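Local atomic coordinates of solute carrier family 15 member 1 (Mus musculus, PDB entry 5A9D), a protein that carries small peptides across the intestinal cell membrane together with protons, and is represented here by its extracellular domain. Residues G1-Q6 against T39-K44; V9-N14 against L73-P78; T46-S51 against T59-D64; G135-T140 against F154-L159. All coordinates share one frame; numbering follows the deposited sequence.

Contact 1. Residues G1-Q6 against T39-K44; sequences GGNQVQ and TFDIDK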
loop_
_atom_site.group_PDB
_atom_site.type_symbol
_atom_site.label_atom_id
_atom_site.label_comp_id
_atom_site.label_asym_id
_atom_site.label_seq_id
_atom_site.Cartn_x
_atom_site.Cartn_y
_atom_site.Cartn_z
ATOM N N GLY A 1 16.057 9.745 -7.283
ATOM C CA GLY A 1 15.451 8.526 -7.804
ATOM C C GLY A 1 14.126 8.167 -7.146
ATOM O O GLY A 1 14.019 8.226 -5.919
ATOM N N GLY A 2 13.089 7.826 -7.932
ATOM C CA GLY A 2 13.098 7.714 -9.394
ATOM C C GLY A 2 13.508 6.315 -9.800
ATOM O O GLY A 2 12.657 5.476 -10.081
ATOM N N ASN A 3 14.817 6.032 -9.678
ATOM C CA ASN A 3 15.477 4.755 -9.960
ATOM C C ASN A 3 16.024 4.129 -8.632
ATOM O O ASN A 3 16.514 2.979 -8.638
ATOM C CB ASN A 3 16.617 5.026 -10.991
ATOM C CG ASN A 3 17.627 3.928 -11.279
ATOM O OD1 ASN A 3 18.841 4.088 -11.061
ATOM N ND2 ASN A 3 17.170 2.837 -11.876
ATOM N N GLN A 4 15.952 4.886 -7.503
ATOM C CA GLN A 4 16.505 4.390 -6.235
ATOM C C GLN A 4 15.454 3.701 -5.335
ATOM O O GLN A 4 14.277 4.075 -5.302
ATOM C CB GLN A 4 17.317 5.453 -5.466
ATOM C CG GLN A 4 16.506 6.513 -4.710
ATOM C CD GLN A 4 17.341 7.511 -3.925
ATOM O OE1 GLN A 4 17.089 7.781 -2.735
ATOM N NE2 GLN A 4 18.378 8.062 -4.558
ATOM N N VAL A 5 15.890 2.632 -4.702
ATOM C CA VAL A 5 15.083 1.803 -3.817
ATOM C C VAL A 5 15.617 2.040 -2.396
ATOM O O VAL A 5 16.832 2.007 -2.185
ATOM C CB VAL A 5 15.189 0.316 -4.271
ATOM C CG1 VAL A 5 14.712 -0.651 -3.187
ATOM C CG2 VAL A 5 14.392 0.096 -5.562
ATOM N N GLN A 6 14.728 2.387 -1.452
ATOM C CA GLN A 6 15.143 2.594 -0.064
ATOM C C GLN A 6 14.653 1.410 0.754
ATOM O O GLN A 6 13.495 0.991 0.626
ATOM C CB GLN A 6 14.638 3.919 0.498
ATOM C CG GLN A 6 15.448 5.152 0.042
ATOM C CD GLN A 6 14.886 6.462 0.573
ATOM O OE1 GLN A 6 14.238 6.506 1.609
ATOM N NE2 GLN A 6 15.087 7.573 -0.128
ATOM N N THR A 39 19.966 3.122 0.608
ATOM C CA THR A 39 19.573 3.438 -0.763
ATOM C C THR A 39 20.355 2.621 -1.796
ATOM O O THR A 39 21.563 2.486 -1.669
ATOM C CB THR A 39 19.740 4.946 -0.982
ATOM O OG1 THR A 39 19.006 5.658 0.014
ATOM C CG2 THR A 39 19.280 5.383 -2.343
ATOM N N PHE A 40 19.682 2.113 -2.835
ATOM C CA PHE A 40 20.309 1.308 -3.904
ATOM C C PHE A 40 19.745 1.656 -5.246
ATOM O O PHE A 40 18.573 2.032 -5.326
ATOM C CB PHE A 40 20.016 -0.192 -3.669
ATOM C CG PHE A 40 20.420 -0.723 -2.310
ATOM C CD1 PHE A 40 21.706 -1.215 -2.092
ATOM C CD2 PHE A 40 19.516 -0.730 -1.248
ATOM C CE1 PHE A 40 22.081 -1.708 -0.841
ATOM C CE2 PHE A 40 19.899 -1.208 0.020
ATOM C CZ PHE A 40 21.183 -1.685 0.215
ATOM N N ASP A 41 20.534 1.463 -6.320
ATOM C CA ASP A 41 20.049 1.594 -7.697
ATOM C C ASP A 41 19.439 0.226 -7.974
ATOM O O ASP A 41 20.101 -0.794 -7.699
ATOM C CB ASP A 41 21.200 1.860 -8.682
ATOM C CG ASP A 41 21.867 3.210 -8.515
ATOM O OD1 ASP A 41 21.137 4.222 -8.348
ATOM O OD2 ASP A 41 23.109 3.268 -8.608
ATOM N N ILE A 42 18.171 0.201 -8.454
ATOM C CA ILE A 42 17.390 -1.008 -8.725
ATOM C C ILE A 42 18.180 -2.050 -9.559
ATOM O O ILE A 42 18.123 -3.237 -9.238
ATOM C CB ILE A 42 15.972 -0.698 -9.331
ATOM C CG1 ILE A 42 15.062 -1.946 -9.376
ATOM C CG2 ILE A 42 16.016 -0.028 -10.722
ATOM C CD1 ILE A 42 14.468 -2.376 -8.135
ATOM N N ASP A 43 18.921 -1.599 -10.595
ATOM C CA ASP A 43 19.710 -2.458 -11.487
ATOM C C ASP A 43 20.883 -3.120 -10.762
ATOM O O ASP A 43 21.352 -4.167 -11.212
ATOM C CB ASP A 43 20.228 -1.660 -12.709
ATOM C CG ASP A 43 21.442 -0.784 -12.426
ATOM O OD1 ASP A 43 21.278 0.256 -11.749
ATOM O OD2 ASP A 43 22.564 -1.159 -12.861
ATOM N N LYS A 44 21.368 -2.490 -9.668
ATOM C CA LYS A 44 22.496 -2.962 -8.849
ATOM C C LYS A 44 22.031 -3.836 -7.697
ATOM O O LYS A 44 22.858 -4.417 -7.016
ATOM C CB LYS A 44 23.358 -1.785 -8.351
ATOM C CG LYS A 44 24.142 -1.095 -9.467
ATOM C CD LYS A 44 24.868 0.143 -8.963
ATOM C CE LYS A 44 25.636 0.820 -10.071
ATOM N NZ LYS A 44 26.296 2.068 -9.607
#

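Contact 2. Residues V9-N14 against L73-P78; sequences VLNIGN and LLVWNP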
loop_
_atom_site.group_PDB
_atom_site.type_symbol
_atom_site.label_atom_id
_atom_site.label_comp_id
_atom_site.label_asym_id
_atom_site.label_seq_id
_atom_site.Cartn_x
_atom_site.Cartn_y
_atom_site.Cartn_z
ATOM N N VAL A 9 15.858 -2.408 7.467
ATOM C CA VAL A 9 15.702 -3.800 7.925
ATOM C C VAL A 9 15.229 -3.771 9.372
ATOM O O VAL A 9 15.772 -3.020 10.164
ATOM C CB VAL A 9 16.995 -4.636 7.775
ATOM C CG1 VAL A 9 16.756 -6.118 8.160
ATOM C CG2 VAL A 9 17.561 -4.521 6.360
ATOM N N LEU A 10 14.208 -4.576 9.704
ATOM C CA LEU A 10 13.722 -4.693 11.064
ATOM C C LEU A 10 13.704 -6.180 11.409
ATOM O O LEU A 10 12.993 -6.980 10.792
ATOM C CB LEU A 10 12.331 -3.998 11.229
ATOM C CG LEU A 10 11.486 -4.291 12.494
ATOM C CD1 LEU A 10 12.186 -3.844 13.780
ATOM C CD2 LEU A 10 10.123 -3.600 12.425
ATOM N N ASN A 11 14.540 -6.543 12.364
ATOM C CA ASN A 11 14.671 -7.892 12.874
ATOM C C ASN A 11 13.658 -8.083 13.987
ATOM O O ASN A 11 13.830 -7.538 15.080
ATOM C CB ASN A 11 16.097 -8.118 13.378
ATOM C CG ASN A 11 16.344 -9.528 13.837
ATOM O OD1 ASN A 11 15.439 -10.342 13.915
ATOM N ND2 ASN A 11 17.574 -9.841 14.168
ATOM N N ILE A 12 12.614 -8.874 13.711
ATOM C CA ILE A 12 11.520 -9.167 14.640
ATOM C C ILE A 12 11.577 -10.608 15.182
ATOM O O ILE A 12 10.607 -11.070 15.784
ATOM C CB ILE A 12 10.135 -8.813 14.030
ATOM C CG1 ILE A 12 9.824 -9.626 12.745
ATOM C CG2 ILE A 12 10.034 -7.323 13.778
ATOM C CD1 ILE A 12 8.378 -9.471 12.237
ATOM N N GLY A 13 12.709 -11.286 14.975
ATOM C CA GLY A 13 12.937 -12.644 15.480
ATOM C C GLY A 13 13.606 -12.617 16.842
ATOM O O GLY A 13 13.667 -11.560 17.469
ATOM N N ASN A 14 14.119 -13.755 17.314
ATOM C CA ASN A 14 14.762 -13.875 18.632
ATOM C C ASN A 14 16.309 -14.062 18.584
ATOM O O ASN A 14 16.913 -14.457 19.575
ATOM C CB ASN A 14 14.105 -15.008 19.445
ATOM C CG ASN A 14 14.199 -16.370 18.796
ATOM O OD1 ASN A 14 15.021 -16.617 17.894
ATOM N ND2 ASN A 14 13.349 -17.295 19.244
ATOM N N LEU A 73 12.146 -4.256 5.230
ATOM C CA LEU A 73 12.405 -5.665 5.106
ATOM C C LEU A 73 12.299 -6.262 6.520
ATOM O O LEU A 73 13.190 -6.064 7.371
ATOM C CB LEU A 73 13.781 -5.944 4.457
ATOM C CG LEU A 73 14.199 -7.442 4.327
ATOM C CD1 LEU A 73 13.254 -8.240 3.390
ATOM C CD2 LEU A 73 15.643 -7.567 3.846
ATOM N N LEU A 74 11.183 -6.951 6.790
ATOM C CA LEU A 74 11.000 -7.604 8.083
ATOM C C LEU A 74 11.743 -8.923 7.994
ATOM O O LEU A 74 11.605 -9.600 6.985
ATOM C CB LEU A 74 9.514 -7.890 8.388
ATOM C CG LEU A 74 8.571 -6.716 8.629
ATOM C CD1 LEU A 74 7.158 -7.228 8.815
ATOM C CD2 LEU A 74 8.962 -5.938 9.886
ATOM N N VAL A 75 12.594 -9.248 8.998
ATOM C CA VAL A 75 13.338 -10.521 9.041
ATOM C C VAL A 75 13.102 -11.207 10.404
ATOM O O VAL A 75 12.976 -10.518 11.429
ATOM C CB VAL A 75 14.858 -10.407 8.679
ATOM C CG1 VAL A 75 15.060 -9.893 7.247
ATOM C CG2 VAL A 75 15.628 -9.523 9.674
ATOM N N TRP A 76 13.030 -12.540 10.419
ATOM C CA TRP A 76 12.850 -13.330 11.641
ATOM C C TRP A 76 13.411 -14.738 11.450
ATOM O O TRP A 76 13.665 -15.152 10.319
ATOM C CB TRP A 76 11.392 -13.325 12.172
ATOM C CG TRP A 76 10.366 -13.965 11.282
ATOM C CD1 TRP A 76 9.819 -15.204 11.431
ATOM C CD2 TRP A 76 9.675 -13.351 10.177
ATOM N NE1 TRP A 76 8.848 -15.410 10.482
ATOM C CE2 TRP A 76 8.761 -14.301 9.677
ATOM C CE3 TRP A 76 9.770 -12.096 9.538
ATOM C CZ2 TRP A 76 7.964 -14.058 8.554
ATOM C CZ3 TRP A 76 8.967 -11.842 8.443
ATOM C CH2 TRP A 76 8.087 -12.823 7.945
ATOM N N ASN A 77 13.682 -15.425 12.548
ATOM C CA ASN A 77 14.250 -16.775 12.548
ATOM C C ASN A 77 13.214 -17.852 12.143
ATOM O O ASN A 77 12.061 -17.753 12.585
ATOM C CB ASN A 77 14.857 -17.072 13.925
ATOM C CG ASN A 77 13.845 -17.132 15.051
ATOM O OD1 ASN A 77 13.245 -16.121 15.444
ATOM N ND2 ASN A 77 13.632 -18.329 15.594
ATOM N N PRO A 78 13.550 -18.879 11.308
ATOM C CA PRO A 78 14.841 -19.200 10.669
ATOM C C PRO A 78 14.946 -18.713 9.212
ATOM O O PRO A 78 14.489 -19.400 8.299
ATOM C CB PRO A 78 14.866 -20.734 10.736
ATOM C CG PRO A 78 13.390 -21.165 10.805
ATOM C CD PRO A 78 12.555 -19.912 10.967
#

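Contact 3. Residues T46-S51 against T59-D64; sequences TSINIS and TTVAHD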
loop_
_atom_site.group_PDB
_atom_site.type_symbol
_atom_site.label_atom_id
_atom_site.label_comp_id
_atom_site.label_asym_id
_atom_site.label_seq_id
_atom_site.Cartn_x
_atom_site.Cartn_y
_atom_site.Cartn_z
ATOM N N THR A 46 20.950 -6.817 -7.448
ATOM C CA THR A 46 21.043 -8.109 -8.150
ATOM C C THR A 46 20.382 -9.242 -7.367
ATOM O O THR A 46 19.605 -10.010 -7.943
ATOM C CB THR A 46 22.520 -8.393 -8.506
ATOM O OG1 THR A 46 23.017 -7.294 -9.265
ATOM C CG2 THR A 46 22.707 -9.681 -9.304
ATOM N N SER A 47 20.718 -9.356 -6.068
ATOM C CA SER A 47 20.165 -10.342 -5.144
ATOM C C SER A 47 20.342 -9.866 -3.706
ATOM O O SER A 47 21.201 -9.023 -3.433
ATOM C CB SER A 47 20.791 -11.722 -5.349
ATOM O OG SER A 47 22.086 -11.814 -4.780
ATOM N N ILE A 48 19.507 -10.380 -2.802
ATOM C CA ILE A 48 19.562 -10.080 -1.380
ATOM C C ILE A 48 19.450 -11.406 -0.663
ATOM O O ILE A 48 18.483 -12.135 -0.884
ATOM C CB ILE A 48 18.473 -9.053 -0.932
ATOM C CG1 ILE A 48 18.630 -7.701 -1.669
ATOM C CG2 ILE A 48 18.534 -8.835 0.595
ATOM C CD1 ILE A 48 17.419 -6.747 -1.532
ATOM N N ASN A 49 20.445 -11.734 0.167
ATOM C CA ASN A 49 20.484 -12.976 0.937
ATOM C C ASN A 49 20.311 -12.652 2.396
ATOM O O ASN A 49 20.804 -11.631 2.863
ATOM C CB ASN A 49 21.808 -13.742 0.724
ATOM C CG ASN A 49 22.188 -13.907 -0.718
ATOM O OD1 ASN A 49 21.436 -14.460 -1.538
ATOM N ND2 ASN A 49 23.357 -13.390 -1.065
ATOM N N ILE A 50 19.611 -13.520 3.118
ATOM C CA ILE A 50 19.331 -13.375 4.543
ATOM C C ILE A 50 19.783 -14.640 5.232
ATOM O O ILE A 50 19.496 -15.750 4.769
ATOM C CB ILE A 50 17.822 -13.096 4.780
ATOM C CG1 ILE A 50 17.365 -11.791 4.092
ATOM C CG2 ILE A 50 17.475 -13.092 6.268
ATOM C CD1 ILE A 50 15.877 -11.693 3.939
ATOM N N SER A 51 20.507 -14.473 6.338
ATOM C CA SER A 51 20.991 -15.584 7.142
ATOM C C SER A 51 20.780 -15.322 8.630
ATOM O O SER A 51 20.541 -14.177 9.032
ATOM C CB SER A 51 22.456 -15.868 6.826
ATOM O OG SER A 51 23.328 -14.811 7.193
ATOM N N THR A 59 18.595 -17.675 2.826
ATOM C CA THR A 59 17.407 -17.440 2.009
ATOM C C THR A 59 17.615 -16.244 1.084
ATOM O O THR A 59 18.043 -15.180 1.542
ATOM C CB THR A 59 16.188 -17.287 2.951
ATOM O OG1 THR A 59 15.952 -18.539 3.588
ATOM C CG2 THR A 59 14.914 -16.797 2.249
ATOM N N THR A 60 17.261 -16.402 -0.199
ATOM C CA THR A 60 17.333 -15.342 -1.208
ATOM C C THR A 60 15.967 -14.647 -1.289
ATOM O O THR A 60 14.936 -15.318 -1.332
ATOM C CB THR A 60 17.811 -15.901 -2.578
ATOM O OG1 THR A 60 19.015 -16.645 -2.381
ATOM C CG2 THR A 60 18.091 -14.793 -3.603
ATOM N N VAL A 61 15.969 -13.310 -1.341
ATOM C CA VAL A 61 14.773 -12.465 -1.382
ATOM C C VAL A 61 14.162 -12.357 -2.776
ATOM O O VAL A 61 14.882 -12.095 -3.738
ATOM C CB VAL A 61 15.091 -11.074 -0.773
ATOM C CG1 VAL A 61 13.865 -10.168 -0.744
ATOM C CG2 VAL A 61 15.665 -11.233 0.622
ATOM N N ALA A 62 12.823 -12.539 -2.871
ATOM C CA ALA A 62 12.019 -12.416 -4.097
ATOM C C ALA A 62 11.984 -10.938 -4.434
ATOM O O ALA A 62 11.511 -10.153 -3.610
ATOM C CB ALA A 62 10.608 -12.926 -3.849
ATOM N N HIS A 63 12.550 -10.551 -5.596
ATOM C CA HIS A 63 12.708 -9.156 -6.024
ATOM C C HIS A 63 11.384 -8.389 -6.211
ATOM O O HIS A 63 10.906 -8.116 -7.322
ATOM C CB HIS A 63 13.621 -9.036 -7.256
ATOM C CG HIS A 63 15.071 -9.102 -6.889
ATOM N ND1 HIS A 63 15.614 -8.266 -5.909
ATOM C CD2 HIS A 63 16.039 -9.932 -7.341
ATOM C CE1 HIS A 63 16.885 -8.613 -5.811
ATOM N NE2 HIS A 63 17.189 -9.608 -6.655
ATOM N N ASP A 64 10.841 -8.001 -5.071
ATOM C CA ASP A 64 9.638 -7.220 -4.970
ATOM C C ASP A 64 10.002 -5.865 -4.342
ATOM O O ASP A 64 9.587 -5.551 -3.222
ATOM C CB ASP A 64 8.488 -7.996 -4.270
ATOM C CG ASP A 64 8.509 -8.103 -2.756
ATOM O OD1 ASP A 64 9.209 -8.996 -2.235
ATOM O OD2 ASP A 64 7.723 -7.379 -2.103
HETATM O O HOH W 1 17.318 -11.514 -4.591
#

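Contact 4. Residues G135-T140 against F154-L159; sequences GEKQYT and FKSSNL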
loop_
_atom_site.group_PDB
_atom_site.type_symbol
_atom_site.label_atom_id
_atom_site.label_comp_id
_atom_site.label_asym_id
_atom_site.label_seq_id
_atom_site.Cartn_x
_atom_site.Cartn_y
_atom_site.Cartn_z
ATOM N N GLY A 135 1.801 20.581 -15.987
ATOM C CA GLY A 135 1.998 20.686 -17.422
ATOM C C GLY A 135 1.948 19.368 -18.137
ATOM O O GLY A 135 2.002 18.316 -17.497
ATOM N N GLU A 136 1.807 19.415 -19.477
ATOM C CA GLU A 136 1.763 18.206 -20.333
ATOM C C GLU A 136 3.088 17.410 -20.143
ATOM O O GLU A 136 4.165 17.992 -20.167
ATOM C CB GLU A 136 1.560 18.639 -21.799
ATOM C CG GLU A 136 1.635 17.555 -22.855
ATOM C CD GLU A 136 1.552 18.076 -24.276
ATOM O OE1 GLU A 136 2.557 18.641 -24.764
ATOM O OE2 GLU A 136 0.496 17.874 -24.920
ATOM N N LYS A 137 2.995 16.108 -19.889
ATOM C CA LYS A 137 4.168 15.249 -19.689
ATOM C C LYS A 137 4.162 14.188 -20.773
ATOM O O LYS A 137 3.111 13.591 -21.053
ATOM C CB LYS A 137 4.136 14.520 -18.300
ATOM C CG LYS A 137 4.100 15.418 -17.059
ATOM C CD LYS A 137 5.373 16.220 -16.889
ATOM C CE LYS A 137 5.046 17.591 -16.368
ATOM N NZ LYS A 137 6.217 18.487 -16.370
ATOM N N GLN A 138 5.337 13.921 -21.347
ATOM C CA GLN A 138 5.480 12.848 -22.321
ATOM C C GLN A 138 5.705 11.546 -21.536
ATOM O O GLN A 138 6.336 11.563 -20.491
ATOM C CB GLN A 138 6.674 13.098 -23.246
ATOM C CG GLN A 138 6.417 14.140 -24.317
ATOM C CD GLN A 138 6.946 13.657 -25.633
ATOM O OE1 GLN A 138 8.133 13.839 -25.951
ATOM N NE2 GLN A 138 6.091 12.969 -26.394
ATOM N N TYR A 139 5.193 10.424 -22.031
ATOM C CA TYR A 139 5.432 9.133 -21.396
ATOM C C TYR A 139 5.408 7.987 -22.392
ATOM O O TYR A 139 4.902 8.129 -23.512
ATOM C CB TYR A 139 4.495 8.875 -20.199
ATOM C CG TYR A 139 3.028 8.722 -20.519
ATOM C CD1 TYR A 139 2.199 9.838 -20.643
ATOM C CD2 TYR A 139 2.445 7.465 -20.610
ATOM C CE1 TYR A 139 0.832 9.697 -20.874
ATOM C CE2 TYR A 139 1.091 7.313 -20.859
ATOM C CZ TYR A 139 0.287 8.427 -20.982
ATOM O OH TYR A 139 -1.042 8.228 -21.184
ATOM N N THR A 140 6.008 6.860 -22.006
ATOM C CA THR A 140 6.021 5.711 -22.884
ATOM C C THR A 140 5.395 4.553 -22.214
ATOM O O THR A 140 5.504 4.411 -21.009
ATOM C CB THR A 140 7.445 5.327 -23.362
ATOM O OG1 THR A 140 8.161 4.755 -22.268
ATOM C CG2 THR A 140 8.208 6.484 -23.988
ATOM N N PHE A 154 3.245 8.649 -25.674
ATOM C CA PHE A 154 1.986 9.274 -25.294
ATOM C C PHE A 154 2.254 10.573 -24.598
ATOM O O PHE A 154 3.389 10.850 -24.234
ATOM C CB PHE A 154 1.171 8.331 -24.372
ATOM C CG PHE A 154 0.800 7.013 -25.005
ATOM C CD1 PHE A 154 1.656 5.925 -24.931
ATOM C CD2 PHE A 154 -0.398 6.872 -25.705
ATOM C CE1 PHE A 154 1.326 4.717 -25.551
ATOM C CE2 PHE A 154 -0.721 5.666 -26.323
ATOM C CZ PHE A 154 0.139 4.594 -26.231
ATOM N N LYS A 155 1.209 11.368 -24.409
ATOM C CA LYS A 155 1.298 12.653 -23.733
ATOM C C LYS A 155 0.143 12.769 -22.750
ATOM O O LYS A 155 -1.000 12.459 -23.087
ATOM C CB LYS A 155 1.252 13.824 -24.747
ATOM C CG LYS A 155 2.588 14.107 -25.416
ATOM C CD LYS A 155 2.538 15.356 -26.309
ATOM C CE LYS A 155 2.051 15.092 -27.712
ATOM N NZ LYS A 155 1.953 16.349 -28.511
ATOM N N SER A 156 0.441 13.243 -21.541
ATOM C CA SER A 156 -0.586 13.483 -20.537
ATOM C C SER A 156 -1.287 14.772 -20.923
ATOM O O SER A 156 -0.750 15.537 -21.733
ATOM C CB SER A 156 0.045 13.620 -19.155
ATOM O OG SER A 156 0.564 14.920 -18.931
ATOM N N SER A 157 -2.473 15.043 -20.348
ATOM C CA SER A 157 -3.115 16.314 -20.617
ATOM C C SER A 157 -2.393 17.421 -19.795
ATOM O O SER A 157 -1.423 17.131 -19.074
ATOM C CB SER A 157 -4.601 16.251 -20.289
ATOM O OG SER A 157 -4.806 16.025 -18.907
ATOM N N ASN A 158 -2.865 18.670 -19.900
ATOM C CA ASN A 158 -2.296 19.774 -19.152
ATOM C C ASN A 158 -2.662 19.672 -17.679
ATOM O O ASN A 158 -3.634 20.286 -17.232
ATOM C CB ASN A 158 -2.702 21.130 -19.741
ATOM C CG ASN A 158 -1.955 22.322 -19.153
ATOM O OD1 ASN A 158 -2.118 23.460 -19.600
ATOM N ND2 ASN A 158 -1.126 22.107 -18.145
ATOM N N LEU A 159 -1.845 18.914 -16.945
ATOM C CA LEU A 159 -1.889 18.639 -15.515
ATOM C C LEU A 159 -2.128 19.930 -14.731
ATOM O O LEU A 159 -1.291 20.848 -14.796
ATOM C CB LEU A 159 -0.501 18.092 -15.111
ATOM C CG LEU A 159 -0.281 16.584 -14.890
ATOM C CD1 LEU A 159 -0.939 15.732 -15.980
ATOM C CD2 LEU A 159 1.204 16.281 -14.759
HETATM O O HOH W 2 -1.788 16.583 -24.211
HETATM O O HOH W 3 -2.528 10.415 -21.770
#

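Contact 1. Residues G1-Q6 against T39-K44
Side chains alternate strictly across this antiparallel strand pairing, with Gln-4, Gln-6, Thr-39 and Asp-41 on one face of the sheet and Val-5 and Phe-40 on the other. On the first face the long amide of Gln-4 carries the contact. Its CG sits in the crowded position between the backbone N and the carbonyl carbon (chi1 77°), and the extended chain crosses Thr-39 obliquely, so that CD lies 3.3 Å from the methyl CG2 of Thr-39. The far end of Gln-4 is fixed by its own strand: NE2 of Gln-6 donates to OE1 of Gln-4 at 3.3 Å, almost straight and in plane with both amides. Gln-6 runs alongside Thr-39, its CG 3.6 Å from OG1 of Thr-39, and its own OE1 accepts from NE of Arg-70.

The face of Val-5 and Phe-40 is apolar, and just past the strand end Ile-42 adds to it. CG2 of Val-5, anti to the carbonyl carbon, meets CD1 of Ile-42 at 3.6 Å, the two chains crossing at a slant. From the loop before strand 4-11, ND2 of Asn-3 comes within 3.3 Å of CG2 of Ile-42. Between the faces, Val-5 and Phe-40 form a hydrogen-bonded pair: Val-5 N reaches Phe-40 O at 2.8 Å, nearly along the C=O axis, and Phe-40 N returns the bond to Val-5 O. Beyond the end of the strand, Ile-42 N still reaches Asn-3 O at 3.2 Å.

Strand 32-41 is outermost in its sheet within the chain; strand 4-11 pairs on its other side with strand 69-76, while the Phe-40 ring stacks on Phe-21 of strand 17-21.

Contact 2. Residues V9-N14 against L73-P78
ND2 of Asn-11 is gripped by two hydrogen bonds, to the carbonyl oxygens of Asn-15 and Leu-28, and the other end of the same amide adds a third: OD1 accepts from Gly-13 N at 3.1 Å, closing an Asx turn. This turn ends the first strand of a parallel pair, 4-11 beside 69-76, within a domain of immunoglobulin-like fold. The ladder is regular up to the turn. Leu-10 N donates to Leu-73 O, Leu-10 O accepts from Val-75 N at 2.9 Å, and Ile-12 N meets Val-75 O at 2.8 Å, almost exactly along the C=O axis.

Beyond the strands the link passes to a side chain, Asn-77 OD1 accepting from Asn-14 N at 3.1 Å, with the donor well above the carbonyl plane. An alanine in place of Asn-77 would lose that acceptor and would probably loosen the chain after the Asx turn.

On one face Val-9 CG1 touches Val-75 CG2 at 3.9 Å, and the pair turns towards Val-19 and Ile-50 of the facing sheet. On the other, Leu-10 and Leu-74 lie side by side, their CD2 atoms 3.6 Å apart, and Val-102 and His-124 of the second subunit cover them. His-124 of that subunit also stacks on Trp-76. Ile-12, with CG1 in the crowded position (chi1 61°), runs along the same indole and places CD1 4.0 Å from Trp-76 CE3.

Contact 3. Residues T46-S51 against T59-D64
The imidazole of His-63 has the carbonyl oxygen of Val-61 over the centre of one face, 4.3 Å above the plane, and the backbone of the opposing segment along its edge, where Ser-47 N lies in the ring plane. At that edge NE2 of His-63 donates to Thr-46 O at 2.8 Å. The bond is bent (140° at the hydrogen), and the donor stands well above the plane of the carbonyl, so the ring meets this group more over its flank than at its tip. His-63 is itself the centre of an inverse gamma turn. The other flat group, the amide of Asn-49, runs side by side with Thr-60, and its OD1 takes a weak hydrogen bond from Thr-60 OG1 at 3.4 Å.

Asn-49 and Thr-60 are a non-hydrogen-bonded pair in the beta hairpin of strands 49-52 and 58-60. On one side of them Ile-50 and Thr-59 exchange two backbone bonds; on the other, toward His-63, Val-61 N reaches Ile-48 O at 2.8 Å, nearly along the C=O axis. Farther on the chains separate, and a water bridges them: it accepts from Ile-48 N at 3.0 Å and donates to Val-61 O at 2.6 Å.

Val-61 CG2, anti to the carbonyl carbon, is wedged between two isoleucines. CD1 of Ile-50 presses on it at 3.4 Å, tighter than usual van der Waals contact, and CG2 of Ile-48 lies 3.7 Å away. Ile-50 continues inward onto Leu-73 and Val-75 of the facing sheet, while Tyr-81 packs on Val-61 and its hydroxyl accepts from Ala-62 N.

Contact 4. Residues G135-T140 against F154-L159
Strands 138-142 and 153-155 form a beta hairpin at one side of an antiparallel sheet. Its backbone bonds join Tyr-139 and Phe-154 in both directions, Phe-154 N meeting Tyr-139 O at 2.8 Å, and Ser-156 N reaches Lys-137 O at 2.7 Å. A side chain then takes over as acceptor: OG of Ser-156 receives Lys-137 N at 2.9 Å while donating to Ser-157 O on a lone pair.

Aromatic contact centres on Tyr-139. CB of Phe-154 sits over one face of its ring, 3.7 Å from the centroid, in a CH-pi contact. The two rings are near parallel (25°) but slid apart, barely overlapping. A water at the Tyr-139 ring edge links its OH to Lys-155 O. The Phe-101 ring also meets this ring, and Ile-111 and Val-179 touch the same side chain, so an alanine in place of Tyr-139 would remove the surface under Phe-154 CB and would probably weaken the sheet-to-sheet packing.

Charged groups meet loosely. Glu-136 OE2 lies 4.2 Å from Lys-155 NZ, beyond a salt bridge, and accepts a hydrogen bond from a water that also donates to Ser-156 O. The Lys-155 chain crosses the carboxylate obliquely, its CD 3.5 Å from Glu-136 OE2.

Overall arrangement
Contacts 1, 2 and 3 belong to one half of the chain, contact 4 to the other. Strand 4-11 lies between strand 32-41 (antiparallel) and strand 69-76 (parallel); contact 1 samples the first pairing near its start and contact 2 the second near its end, their centres 23 Å apart. Contact 3 lies in the facing sheet, nested in the loop that contact 2 closes, and the two touch where Ile-50 CD1 meets Val-75 CG1 at 3.9 Å. Contact 4 is a hairpin placed in a second pair of sheets with the same strand order as the first, so it corresponds to contact 3; their centres are 36 Å apart and their nearest atoms about 19 Å.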